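Local structure of uncharacterized protein (Bacteroides uniformis, 4JPQ) at residues Q35-V40 / P49-R54; V68-V73 / C153-V158; A88-F93 / F183-D188; C107-R112 / S139-E144; E148-C153 / K189-H194. The protein is of unknown function but, as a member of carbohydrate-binding family 9, probably binds carbohydrate. One frame throughout, in Å; residues are numbered along the deposited sequence.

Interaction 1 of 5, residues Q35-V40 / P49-R54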
# COMPACT_ATOMS: atom_id res chain seq x y z
N GLN A 35 -11.33 -1.71 6.20
CA GLN A 35 -11.36 -0.27 6.47
C GLN A 35 -11.59 0.42 5.14
O GLN A 35 -10.94 0.05 4.15
CB GLN A 35 -9.99 0.19 7.01
CG GLN A 35 -9.39 -0.65 8.14
CD GLN A 35 -10.29 -0.69 9.35
OE1 GLN A 35 -10.64 -1.77 9.84
NE2 GLN A 35 -10.70 0.47 9.82
N PRO A 36 -12.48 1.43 5.08
CA PRO A 36 -12.67 2.11 3.81
C PRO A 36 -11.49 3.06 3.50
O PRO A 36 -10.91 3.65 4.41
CB PRO A 36 -13.98 2.88 4.01
CG PRO A 36 -14.05 3.14 5.47
CD PRO A 36 -13.26 2.06 6.16
N LEU A 37 -11.13 3.14 2.21
CA LEU A 37 -10.10 4.05 1.68
C LEU A 37 -10.89 4.91 0.69
O LEU A 37 -11.00 4.57 -0.49
CB LEU A 37 -8.98 3.24 1.03
CG LEU A 37 -7.65 3.91 0.68
CD1 LEU A 37 -6.67 2.85 0.20
CD2 LEU A 37 -7.78 5.01 -0.35
N ASP A 38 -11.49 5.98 1.21
CA ASP A 38 -12.45 6.78 0.44
C ASP A 38 -12.42 8.29 0.69
O ASP A 38 -13.45 8.97 0.51
CB ASP A 38 -13.87 6.21 0.71
CG ASP A 38 -14.33 6.39 2.16
OD1 ASP A 38 -13.47 6.59 3.05
OD2 ASP A 38 -15.57 6.32 2.39
N VAL A 39 -11.26 8.82 1.10
CA VAL A 39 -11.14 10.25 1.34
C VAL A 39 -10.72 10.91 0.02
O VAL A 39 -9.63 10.65 -0.48
CB VAL A 39 -10.18 10.59 2.49
CG1 VAL A 39 -10.21 12.10 2.80
CG2 VAL A 39 -10.58 9.81 3.75
N VAL A 40 -11.62 11.75 -0.50
CA VAL A 40 -11.43 12.53 -1.73
C VAL A 40 -10.96 13.89 -1.25
O VAL A 40 -11.77 14.78 -0.95
CB VAL A 40 -12.76 12.63 -2.53
CG1 VAL A 40 -12.60 13.49 -3.77
CG2 VAL A 40 -13.27 11.24 -2.90
N PRO A 49 -13.59 5.62 -6.75
CA PRO A 49 -13.88 4.21 -6.95
C PRO A 49 -13.95 3.54 -5.58
O PRO A 49 -13.29 3.98 -4.65
CB PRO A 49 -12.67 3.70 -7.74
CG PRO A 49 -11.58 4.65 -7.40
CD PRO A 49 -12.27 5.98 -7.28
N GLU A 50 -14.77 2.51 -5.48
CA GLU A 50 -15.02 1.83 -4.21
C GLU A 50 -13.80 0.98 -3.85
O GLU A 50 -13.49 0.00 -4.53
CB GLU A 50 -16.29 1.00 -4.34
CG GLU A 50 -16.83 0.41 -3.06
CD GLU A 50 -18.01 -0.51 -3.31
OE1 GLU A 50 -18.85 -0.19 -4.19
OE2 GLU A 50 -18.09 -1.55 -2.62
N VAL A 51 -13.08 1.39 -2.80
CA VAL A 51 -11.85 0.72 -2.35
C VAL A 51 -11.84 0.53 -0.83
O VAL A 51 -12.22 1.42 -0.08
CB VAL A 51 -10.59 1.53 -2.76
CG1 VAL A 51 -9.30 0.85 -2.29
CG2 VAL A 51 -10.57 1.71 -4.28
N SER A 52 -11.41 -0.65 -0.40
CA SER A 52 -11.24 -0.97 1.01
C SER A 52 -9.94 -1.75 1.19
O SER A 52 -9.39 -2.31 0.23
CB SER A 52 -12.44 -1.73 1.57
OG SER A 52 -12.54 -3.02 1.01
N PHE A 53 -9.43 -1.76 2.42
CA PHE A 53 -8.21 -2.48 2.75
C PHE A 53 -8.25 -3.03 4.18
O PHE A 53 -9.14 -2.70 4.94
CB PHE A 53 -7.00 -1.56 2.59
CG PHE A 53 -6.85 -0.53 3.68
CD1 PHE A 53 -7.65 0.60 3.70
CD2 PHE A 53 -5.91 -0.71 4.70
CE1 PHE A 53 -7.52 1.54 4.72
CE2 PHE A 53 -5.77 0.22 5.71
CZ PHE A 53 -6.58 1.36 5.72
N ARG A 54 -7.27 -3.86 4.52
CA ARG A 54 -7.11 -4.36 5.88
C ARG A 54 -5.68 -4.77 6.12
O ARG A 54 -4.96 -5.12 5.19
CB ARG A 54 -8.06 -5.49 6.22
CG ARG A 54 -7.93 -6.70 5.33
CD ARG A 54 -8.88 -7.78 5.78
NE ARG A 54 -8.84 -8.92 4.87
CZ ARG A 54 -9.59 -10.02 4.98
NH1 ARG A 54 -10.44 -10.20 5.99
NH2 ARG A 54 -9.46 -10.99 4.08
O HOH W 1 -13.74 4.24 -1.79
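Q35 and F53 form the antiparallel, hydrogen-bonded pair that starts this contact. Their backbones exchange two bonds, Q35 N to F53 O at 2.7 Å and F53 N to Q35 O at 2.9 Å. A third follows where L37 N donates to V51 O at 3.1 Å. Between them P36 faces S52 in a non-hydrogen-bonded pair, where a residue's N points away from the partner strand; proline, which has no N-H to give, suits that place. Beyond L37 the chains part, and one water takes over, donating to L37 O and accepting from V51 N.

The apolar contacts gather round the F53 ring. With CG between the backbone N and the carbonyl carbon (chi1 75°), the ring leans toward the partner segment. Q35 CB lies over one face, off centre toward the rim, in a CH-pi contact 4.0 Å from the ring centroid. The amide end of Q35 bends away from the strand pair. L37 CB approaches F53 CD1 obliquely at 4.0 Å and also meets V51 CG1 at 4.1 Å, the leucine and valine running abreast. F183 stacks on F53, and W198 meets it edge-to-face.

Backbone N-H and C=O groups are thus satisfied across the two segments, with the water continuing where direct bonds stop, while leucine, valine and phenylalanine supply a buried apolar side.

Interaction 2 of 5, residues V68-V73 / C153-V158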
# COMPACT_ATOMS: atom_id res chain seq x y z
N VAL A 68 -10.64 -3.56 -4.61
CA VAL A 68 -10.98 -2.42 -5.49
C VAL A 68 -12.09 -2.75 -6.49
O VAL A 68 -12.17 -3.88 -6.96
CB VAL A 68 -9.73 -2.02 -6.31
CG1 VAL A 68 -10.03 -0.89 -7.28
CG2 VAL A 68 -8.57 -1.64 -5.39
N LYS A 69 -12.95 -1.76 -6.77
CA LYS A 69 -13.95 -1.83 -7.85
C LYS A 69 -13.90 -0.46 -8.56
O LYS A 69 -14.24 0.55 -7.95
CB LYS A 69 -15.37 -2.15 -7.36
CG LYS A 69 -16.33 -2.54 -8.50
CD LYS A 69 -17.74 -2.93 -8.06
CE LYS A 69 -18.54 -1.72 -7.61
NZ LYS A 69 -19.99 -2.04 -7.44
N GLU A 70 -13.44 -0.44 -9.82
CA GLU A 70 -13.30 0.80 -10.63
C GLU A 70 -13.66 0.63 -12.10
O GLU A 70 -13.76 -0.49 -12.59
CB GLU A 70 -11.88 1.39 -10.50
CG GLU A 70 -10.75 0.45 -10.87
CD GLU A 70 -9.37 1.06 -10.68
OE1 GLU A 70 -9.17 2.26 -10.97
OE2 GLU A 70 -8.45 0.31 -10.26
N ALA A 71 -13.82 1.77 -12.78
CA ALA A 71 -14.27 1.82 -14.20
C ALA A 71 -13.27 1.33 -15.24
O ALA A 71 -13.67 1.04 -16.37
CB ALA A 71 -14.78 3.21 -14.57
N SER A 72 -11.98 1.27 -14.88
CA SER A 72 -10.94 0.76 -15.79
C SER A 72 -9.69 0.35 -15.03
O SER A 72 -9.44 0.84 -13.93
CB SER A 72 -10.58 1.78 -16.88
OG SER A 72 -9.94 2.93 -16.37
N VAL A 73 -8.91 -0.54 -15.65
CA VAL A 73 -7.64 -1.03 -15.12
C VAL A 73 -6.56 -1.00 -16.19
O VAL A 73 -6.86 -1.06 -17.38
CB VAL A 73 -7.75 -2.44 -14.50
CG1 VAL A 73 -8.64 -2.40 -13.27
CG2 VAL A 73 -8.29 -3.46 -15.50
N CYS A 153 -14.44 -3.30 -13.25
CA CYS A 153 -13.61 -4.45 -12.88
C CYS A 153 -13.32 -4.49 -11.38
O CYS A 153 -12.84 -3.50 -10.82
CB CYS A 153 -12.29 -4.36 -13.64
SG CYS A 153 -11.02 -5.50 -13.05
N SER A 154 -13.61 -5.64 -10.75
CA SER A 154 -13.31 -5.87 -9.33
C SER A 154 -11.99 -6.64 -9.21
O SER A 154 -11.84 -7.68 -9.82
CB SER A 154 -14.43 -6.65 -8.64
OG SER A 154 -15.60 -5.88 -8.55
N TRP A 155 -11.03 -6.09 -8.47
CA TRP A 155 -9.75 -6.77 -8.24
C TRP A 155 -9.30 -6.64 -6.81
O TRP A 155 -9.80 -5.80 -6.08
CB TRP A 155 -8.66 -6.30 -9.20
CG TRP A 155 -8.34 -4.84 -9.19
CD1 TRP A 155 -9.05 -3.85 -9.80
CD2 TRP A 155 -7.19 -4.22 -8.60
NE1 TRP A 155 -8.43 -2.64 -9.61
CE2 TRP A 155 -7.29 -2.84 -8.87
CE3 TRP A 155 -6.09 -4.69 -7.88
CZ2 TRP A 155 -6.33 -1.93 -8.43
CZ3 TRP A 155 -5.13 -3.77 -7.43
CH2 TRP A 155 -5.27 -2.41 -7.71
N GLU A 156 -8.38 -7.53 -6.44
CA GLU A 156 -7.80 -7.58 -5.10
C GLU A 156 -6.30 -7.76 -5.21
O GLU A 156 -5.79 -8.31 -6.19
CB GLU A 156 -8.39 -8.74 -4.29
CG GLU A 156 -9.92 -8.76 -4.27
CD GLU A 156 -10.52 -9.79 -3.33
OE1 GLU A 156 -9.78 -10.42 -2.55
OE2 GLU A 156 -11.76 -9.95 -3.35
N LEU A 157 -5.59 -7.28 -4.18
CA LEU A 157 -4.14 -7.31 -4.14
C LEU A 157 -3.63 -7.45 -2.72
O LEU A 157 -4.21 -6.86 -1.81
CB LEU A 157 -3.57 -6.05 -4.78
CG LEU A 157 -2.04 -5.90 -4.85
CD1 LEU A 157 -1.62 -5.25 -6.16
CD2 LEU A 157 -1.43 -5.17 -3.66
N VAL A 158 -2.52 -8.19 -2.57
CA VAL A 158 -1.90 -8.48 -1.30
C VAL A 158 -0.42 -8.21 -1.33
O VAL A 158 0.23 -8.48 -2.34
CB VAL A 158 -2.11 -9.97 -0.94
CG1 VAL A 158 -1.22 -10.44 0.21
CG2 VAL A 158 -3.57 -10.21 -0.60
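E70 OE2 accepts from W155 NE1 at 3.0 Å and also forms a salt bridge with K185 NZ. Toward the indole it offers its anti lone pair, the one away from OE1, and the oxygen lies at the ring edge, only 3° out of the ring plane. Carboxylate and indole are themselves nearly coplanar, 18° apart. Glutamate is apt here because its chain, extended beyond CG, carries the carboxylate to the indole N-H from two residues along the neighbouring strand.

One face of W155 is covered by V68. V68 CB stands 3.7 Å from the centroid of the five-membered ring, a CH-pi contact, and its CG1 and CG2 reach NE1 and CZ2. V73, on the strand past the corner at A71, slides by W155 in the opposite direction, with CG1 3.8 Å from W155 CD1 and 3.9 Å from C153 SG.

Beneath these side chains the strands are antiparallel. V68 and W155 exchange two backbone bonds, as do E70 and C153. The K69-S154 pair between them turns its side chains to the other, more exposed face, where K69 CG lies 3.4 Å from S154 OG.

E70 OE2 therefore has two donors, one of them a lysine, which would favour the ionised carboxylate although the residue is buried; the in-plane bond from NE1, with V68 on one face, should restrict the rotation of the indole.

Interaction 3 of 5, residues A88-F93 / F183-D188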
# COMPACT_ATOMS: atom_id res chain seq x y z
N ALA A 88 -3.30 1.30 -12.70
CA ALA A 88 -4.25 1.17 -11.57
C ALA A 88 -3.39 0.67 -10.43
O ALA A 88 -2.83 -0.43 -10.51
CB ALA A 88 -5.36 0.17 -11.88
N CYS A 89 -3.29 1.48 -9.38
CA CYS A 89 -2.32 1.26 -8.33
C CYS A 89 -2.82 1.53 -6.93
O CYS A 89 -3.51 2.53 -6.71
CB CYS A 89 -1.16 2.22 -8.65
SG CYS A 89 0.25 2.25 -7.54
N VAL A 90 -2.43 0.65 -6.00
CA VAL A 90 -2.69 0.81 -4.56
C VAL A 90 -1.33 1.01 -3.90
O VAL A 90 -0.31 0.47 -4.37
CB VAL A 90 -3.43 -0.37 -3.91
CG1 VAL A 90 -4.85 -0.44 -4.46
CG2 VAL A 90 -2.70 -1.70 -4.07
N GLU A 91 -1.33 1.82 -2.84
CA GLU A 91 -0.09 2.23 -2.18
C GLU A 91 -0.18 2.18 -0.65
O GLU A 91 -1.26 2.33 -0.08
CB GLU A 91 0.27 3.66 -2.63
CG GLU A 91 0.28 3.90 -4.15
CD GLU A 91 0.65 5.31 -4.58
OE1 GLU A 91 0.84 6.19 -3.73
OE2 GLU A 91 0.75 5.55 -5.80
N PHE A 92 0.98 1.96 -0.03
CA PHE A 92 1.17 1.94 1.42
C PHE A 92 2.44 2.74 1.73
O PHE A 92 3.51 2.40 1.25
CB PHE A 92 1.33 0.50 1.93
CG PHE A 92 1.68 0.39 3.40
CD1 PHE A 92 0.93 1.05 4.37
CD2 PHE A 92 2.73 -0.44 3.83
CE1 PHE A 92 1.23 0.92 5.73
CE2 PHE A 92 3.02 -0.58 5.18
CZ PHE A 92 2.27 0.10 6.13
N PHE A 93 2.29 3.82 2.50
CA PHE A 93 3.40 4.69 2.90
C PHE A 93 3.52 4.53 4.41
O PHE A 93 2.50 4.54 5.10
CB PHE A 93 3.11 6.16 2.58
CG PHE A 93 3.35 6.56 1.14
CD1 PHE A 93 2.82 5.83 0.07
CD2 PHE A 93 4.03 7.75 0.85
CE1 PHE A 93 3.02 6.25 -1.25
CE2 PHE A 93 4.22 8.16 -0.46
CZ PHE A 93 3.72 7.41 -1.52
N PHE A 183 -2.58 5.01 3.38
CA PHE A 183 -2.91 4.09 2.28
C PHE A 183 -3.56 4.87 1.16
O PHE A 183 -4.37 5.76 1.43
CB PHE A 183 -3.83 2.97 2.78
CG PHE A 183 -3.36 2.32 4.05
CD1 PHE A 183 -3.63 2.90 5.29
CD2 PHE A 183 -2.60 1.14 4.02
CE1 PHE A 183 -3.18 2.32 6.46
CE2 PHE A 183 -2.16 0.55 5.19
CZ PHE A 183 -2.44 1.14 6.42
N TYR A 184 -3.18 4.58 -0.09
CA TYR A 184 -3.70 5.31 -1.24
C TYR A 184 -4.09 4.45 -2.44
O TYR A 184 -3.59 3.33 -2.61
CB TYR A 184 -2.67 6.33 -1.76
CG TYR A 184 -1.96 7.20 -0.75
CD1 TYR A 184 -2.67 8.10 0.04
CD2 TYR A 184 -0.57 7.16 -0.62
CE1 TYR A 184 -2.02 8.93 0.96
CE2 TYR A 184 0.09 7.98 0.30
CZ TYR A 184 -0.62 8.87 1.07
OH TYR A 184 0.04 9.67 1.97
N LYS A 185 -4.95 5.04 -3.27
CA LYS A 185 -5.39 4.50 -4.56
C LYS A 185 -5.23 5.61 -5.60
O LYS A 185 -5.54 6.78 -5.33
CB LYS A 185 -6.85 4.13 -4.50
CG LYS A 185 -7.47 3.67 -5.81
CD LYS A 185 -6.99 2.29 -6.24
CE LYS A 185 -7.55 1.88 -7.61
NZ LYS A 185 -6.91 2.52 -8.80
N CYS A 186 -4.78 5.23 -6.80
CA CYS A 186 -4.60 6.18 -7.90
C CYS A 186 -4.43 5.47 -9.24
O CYS A 186 -4.47 4.24 -9.30
CB CYS A 186 -3.39 7.09 -7.64
SG CYS A 186 -1.82 6.21 -7.68
N GLY A 187 -4.25 6.26 -10.30
CA GLY A 187 -3.97 5.77 -11.64
C GLY A 187 -3.85 6.94 -12.59
O GLY A 187 -4.82 7.30 -13.24
N ASP A 188 -2.67 7.57 -12.60
CA ASP A 188 -2.42 8.80 -13.36
C ASP A 188 -2.79 8.72 -14.84
O ASP A 188 -3.36 9.67 -15.35
CB ASP A 188 -0.97 9.32 -13.19
CG ASP A 188 -0.66 9.83 -11.75
OD1 ASP A 188 -1.38 9.50 -10.79
OD2 ASP A 188 0.36 10.54 -11.59
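Y184, the residue most covered here, presses the edge of its ring against the face of F93, with planes at 75° and centroids 4.9 Å apart; flat rings set this way fill a buried layer well. Y184 CE2 touches above the F93 ring, displaced toward its rim. Next to it on the same edge, Y184 CD2 meets E91 OE1 at 3.5 Å, the carboxylate and ring planes being nearly perpendicular.

E91 comes next. Its backbone N donates to Y184 O at 2.7 Å, and Y184 N returns a bond to E91 O. With CG beside the backbone N (chi1 -51°) and the chain then extended, E91 passes obliquely by Y184, and OE2 nears C186 SG. E106 brings a second carboxylate close to OE2, which would tend to favour a proton on one of them.

F183 lies on the opposite face of the sheet, beside F92. Their rings are nearly parallel but slid apart, centroids 5.1 Å apart. There K185 NZ donates to C186 O, which accepts from C89 N on the opposite face of its plane.

Aromatic residues lining both faces of a buried antiparallel strand pair are in keeping with the beta-sandwich of carbohydrate-binding family 9.

Interaction 4 of 5, residues C107-R112 / S139-E144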
# COMPACT_ATOMS: atom_id res chain seq x y z
N CYS A 107 2.16 -0.55 -5.66
CA CYS A 107 2.01 -1.80 -6.43
C CYS A 107 0.86 -1.71 -7.42
O CYS A 107 -0.27 -1.36 -7.02
CB CYS A 107 1.78 -2.93 -5.43
SG CYS A 107 2.13 -4.56 -6.09
N ASN A 108 1.12 -1.94 -8.71
CA ASN A 108 0.03 -1.90 -9.71
C ASN A 108 -0.77 -3.18 -9.64
O ASN A 108 -0.32 -4.18 -9.06
CB ASN A 108 0.48 -1.55 -11.15
CG ASN A 108 1.30 -2.63 -11.85
OD1 ASN A 108 1.43 -3.77 -11.39
ND2 ASN A 108 1.83 -2.28 -13.01
N CYS A 109 -1.95 -3.16 -10.28
CA CYS A 109 -2.87 -4.31 -10.29
C CYS A 109 -2.33 -5.63 -10.86
O CYS A 109 -2.89 -6.68 -10.59
CB CYS A 109 -4.18 -3.94 -10.98
SG CYS A 109 -4.00 -3.54 -12.73
N ALA A 110 -1.25 -5.56 -11.65
CA ALA A 110 -0.58 -6.77 -12.17
C ALA A 110 0.51 -7.33 -11.25
O ALA A 110 1.12 -8.35 -11.58
CB ALA A 110 -0.01 -6.50 -13.56
N GLY A 111 0.77 -6.67 -10.12
CA GLY A 111 1.79 -7.11 -9.16
C GLY A 111 3.16 -6.47 -9.24
O GLY A 111 4.02 -6.80 -8.43
N ARG A 112 3.40 -5.59 -10.22
CA ARG A 112 4.68 -4.87 -10.31
C ARG A 112 4.72 -3.93 -9.11
O ARG A 112 3.72 -3.22 -8.85
CB ARG A 112 4.78 -4.02 -11.57
CG ARG A 112 4.70 -4.71 -12.91
CD ARG A 112 5.81 -5.72 -13.15
NE ARG A 112 5.38 -7.08 -12.83
CZ ARG A 112 4.57 -7.84 -13.59
NH1 ARG A 112 4.04 -7.40 -14.75
NH2 ARG A 112 4.26 -9.07 -13.18
N SER A 139 -2.03 -10.81 -6.84
CA SER A 139 -3.18 -10.06 -7.36
C SER A 139 -4.10 -10.95 -8.16
O SER A 139 -3.67 -11.94 -8.74
CB SER A 139 -2.73 -8.89 -8.24
OG SER A 139 -3.85 -8.23 -8.80
N SER A 140 -5.38 -10.57 -8.21
CA SER A 140 -6.40 -11.25 -9.02
C SER A 140 -6.21 -10.95 -10.51
O SER A 140 -6.83 -11.63 -11.34
CB SER A 140 -7.83 -10.90 -8.55
OG SER A 140 -8.16 -9.53 -8.76
N LEU A 141 -5.42 -9.92 -10.86
CA LEU A 141 -5.06 -9.57 -12.24
C LEU A 141 -3.55 -9.72 -12.48
O LEU A 141 -2.99 -9.10 -13.39
CB LEU A 141 -5.49 -8.12 -12.54
CG LEU A 141 -6.98 -7.83 -12.44
CD1 LEU A 141 -7.21 -6.34 -12.61
CD2 LEU A 141 -7.75 -8.61 -13.48
N ALA A 142 -2.91 -10.59 -11.69
CA ALA A 142 -1.46 -10.80 -11.79
C ALA A 142 -1.09 -11.45 -13.11
O ALA A 142 -1.93 -12.13 -13.74
CB ALA A 142 -0.93 -11.65 -10.63
N GLY A 143 0.15 -11.21 -13.52
CA GLY A 143 0.72 -11.75 -14.74
C GLY A 143 1.31 -10.71 -15.65
O GLY A 143 1.86 -9.71 -15.19
N GLU A 144 1.19 -10.96 -16.96
CA GLU A 144 1.78 -10.13 -18.01
C GLU A 144 1.35 -8.66 -17.89
O GLU A 144 0.24 -8.40 -17.44
CB GLU A 144 1.35 -10.60 -19.43
CG GLU A 144 1.51 -12.08 -19.81
CD GLU A 144 2.90 -12.63 -19.59
OE1 GLU A 144 3.90 -11.85 -19.65
OE2 GLU A 144 2.99 -13.86 -19.38
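R112 and G143 meet end-on: NH1 and NH2 both donate to G143 O, each at 3.2 Å, and the oxygen lies in the guanidinium plane, centred on its edge. The bonds are equally bent, 145° and 146°. The arginine chain bends at chi2 (-61°, placing CD) and again at chi3, and the guanidinium comes round to this carbonyl, a task for a long, flexible side chain able to grip one atom with two N-H groups.

S139 works across the other end of the contact. With OG anti to its backbone N, it donates to C109 O at 2.6 Å. The same OG accepts from L141 N at 3.1 Å, making an ST turn, so one small hydroxyl both shapes its own loop and ties it to the other. Between these two anchors A110 and A142 pass closely, as their CB groups are small: A110 CA approaches L141 O, and A142 CA approaches A110 O, both at 3.6 Å in CA-H...O contacts. L141 points toward the partner segment, its CD1 4.2 Å from C109 CB. G111 and G143 adopt backbone angles that favour glycine.

The type I turn from N108 to G111 joins strand 102-108 to strand 113-118, and residues 139-144 leave strand 136-139 for strand 146-150. W155 of strand 152-162 packs against C109, S140 and L141, while A75 of strand 72-75 touches N108, C109 and A110.

Interaction 5 of 5, residues E148-C153 / K189-H194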
# COMPACT_ATOMS: atom_id res chain seq x y z
N GLU A 148 -4.56 -0.46 -21.03
CA GLU A 148 -5.82 -0.19 -20.34
C GLU A 148 -7.03 -0.99 -20.88
O GLU A 148 -7.24 -1.02 -22.07
CB GLU A 148 -6.14 1.32 -20.36
CG GLU A 148 -7.37 1.71 -19.54
CD GLU A 148 -7.54 3.20 -19.35
OE1 GLU A 148 -7.12 3.97 -20.22
OE2 GLU A 148 -8.12 3.59 -18.32
N ARG A 149 -7.78 -1.62 -19.97
CA ARG A 149 -9.02 -2.33 -20.29
C ARG A 149 -10.18 -1.56 -19.65
O ARG A 149 -10.29 -1.48 -18.42
CB ARG A 149 -9.02 -3.75 -19.74
CG ARG A 149 -7.92 -4.66 -20.25
CD ARG A 149 -7.95 -5.96 -19.45
NE ARG A 149 -6.75 -6.77 -19.60
CZ ARG A 149 -6.43 -7.81 -18.83
NH1 ARG A 149 -7.20 -8.20 -17.80
NH2 ARG A 149 -5.30 -8.48 -19.08
N LEU A 150 -11.03 -0.99 -20.50
CA LEU A 150 -12.21 -0.23 -20.09
C LEU A 150 -13.31 -1.19 -19.68
O LEU A 150 -13.44 -2.26 -20.28
CB LEU A 150 -12.71 0.68 -21.23
CG LEU A 150 -11.71 1.70 -21.77
CD1 LEU A 150 -12.27 2.46 -22.96
CD2 LEU A 150 -11.27 2.67 -20.68
N GLY A 151 -14.10 -0.79 -18.68
CA GLY A 151 -15.20 -1.59 -18.14
C GLY A 151 -15.01 -1.81 -16.66
O GLY A 151 -13.87 -1.95 -16.19
N GLU A 152 -16.13 -1.88 -15.94
CA GLU A 152 -16.10 -2.06 -14.49
C GLU A 152 -15.38 -3.37 -14.18
O GLU A 152 -15.68 -4.39 -14.80
CB GLU A 152 -17.48 -2.05 -13.85
CG GLU A 152 -17.38 -1.72 -12.37
CD GLU A 152 -18.70 -1.71 -11.64
OE1 GLU A 152 -19.34 -2.78 -11.56
OE2 GLU A 152 -19.08 -0.65 -11.08
N CYS A 153 -14.44 -3.30 -13.25
CA CYS A 153 -13.61 -4.45 -12.88
C CYS A 153 -13.32 -4.49 -11.38
O CYS A 153 -12.84 -3.50 -10.82
CB CYS A 153 -12.29 -4.36 -13.64
SG CYS A 153 -11.02 -5.50 -13.05
N LYS A 189 -2.50 7.59 -15.49
CA LYS A 189 -2.79 7.41 -16.94
C LYS A 189 -4.07 6.60 -17.27
O LYS A 189 -4.27 6.18 -18.43
CB LYS A 189 -1.55 6.88 -17.68
CG LYS A 189 -0.47 7.95 -17.90
CD LYS A 189 0.53 7.57 -18.98
CE LYS A 189 1.33 8.77 -19.47
NZ LYS A 189 2.08 8.43 -20.72
N LEU A 190 -4.93 6.41 -16.28
CA LEU A 190 -6.24 5.76 -16.48
C LEU A 190 -7.17 6.75 -17.15
O LEU A 190 -6.91 7.94 -17.16
CB LEU A 190 -6.87 5.31 -15.15
CG LEU A 190 -6.19 4.18 -14.37
CD1 LEU A 190 -6.91 3.95 -13.07
CD2 LEU A 190 -6.16 2.88 -15.17
N GLN A 191 -8.28 6.25 -17.69
CA GLN A 191 -9.32 7.07 -18.35
C GLN A 191 -9.81 8.21 -17.45
O GLN A 191 -10.01 9.33 -17.93
CB GLN A 191 -10.52 6.20 -18.75
CG GLN A 191 -11.61 6.90 -19.57
CD GLN A 191 -12.82 6.03 -19.85
OE1 GLN A 191 -13.28 5.95 -20.99
NE2 GLN A 191 -13.35 5.38 -18.82
N THR A 192 -10.04 7.89 -16.17
CA THR A 192 -10.47 8.84 -15.15
C THR A 192 -9.45 8.79 -14.00
O THR A 192 -9.59 7.97 -13.08
CB THR A 192 -11.89 8.53 -14.64
OG1 THR A 192 -12.75 8.23 -15.73
CG2 THR A 192 -12.46 9.72 -13.86
N PRO A 193 -8.40 9.63 -14.07
CA PRO A 193 -7.43 9.62 -12.97
C PRO A 193 -8.11 10.08 -11.69
O PRO A 193 -9.08 10.84 -11.73
CB PRO A 193 -6.33 10.58 -13.42
CG PRO A 193 -6.50 10.72 -14.89
CD PRO A 193 -7.96 10.52 -15.16
N HIS A 194 -7.59 9.61 -10.57
CA HIS A 194 -8.17 9.89 -9.26
C HIS A 194 -7.15 9.74 -8.17
O HIS A 194 -6.09 9.14 -8.38
CB HIS A 194 -9.31 8.93 -9.02
CG HIS A 194 -8.91 7.50 -9.15
ND1 HIS A 194 -8.88 6.85 -10.36
CD2 HIS A 194 -8.49 6.62 -8.23
CE1 HIS A 194 -8.46 5.61 -10.17
NE2 HIS A 194 -8.22 5.45 -8.89
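E148 and L190 keep their CA atoms 7.1 Å apart, and L150 and Q191 8.0 Å, too far for the two backbones to pair, so this contact is carried by side chains. E148 bridges the gap. Its CG is anti to the backbone N (chi1 -174°), the chain is extended beyond, and OE2 accepts from Q191 N at 2.7 Å through its syn lone pair. The bond is moderately bent, 150° at the hydrogen. The same oxygen is also hydrogen-bonded to S72 OG, so it holds two groups from different parts of the chain. Glutamate fits because its extended chain carries the carboxylate across the gap between the backbones. L190 lies alongside, with CA 3.4 Å and CD2 3.8 Å from E148 OE2, and its buried side chain packs on E70 and R74.

Residues 148-150 belong to the small antiparallel pair with strand 72-75. At G151, whose backbone angles would crowd a CB, the chain turns a corner into strand 152-162, which pairs with strand 61-70 in what is probably the beta-sandwich of this family. The facing loop, 189-194, runs from strand 178-186 to strand 195-197.

Nearer the surface L150 and Q191 cross at about a right angle. L150 CD2 meets Q191 CD at 3.8 Å, the methyl resting against the amide end of an extended glutamine whose polar tip can stay at the surface.

Within the loop, H194 ND1 donates to T192 O at 3.0 Å, almost straight at 177° and in the ring plane, and H194 is also hydrogen-bonded through NE2 to K185 NZ.

Interaction 3 is fully buried and lies nearest the chain's centre; interaction 5 is a surface contact, and interactions 1, 2 and 4 lie between these extremes. Interactions 1, 2 and 3 are antiparallel strand pairings, whereas 4 and 5 join loops or strand ends through side-chain bonds to backbone atoms. Strands 50-57 and 61-70 are neighbours, so interaction 1 continues into interaction 2 through the backbone of E50 and K69. F53 and F183 connect interactions 1 and 3, and the E70-K185 salt bridge connects 2 and 3. K185 also bonds H194 of interaction 5, which shares C153 with interaction 2. Interaction 4 adjoins interaction 2 through S140 and E156.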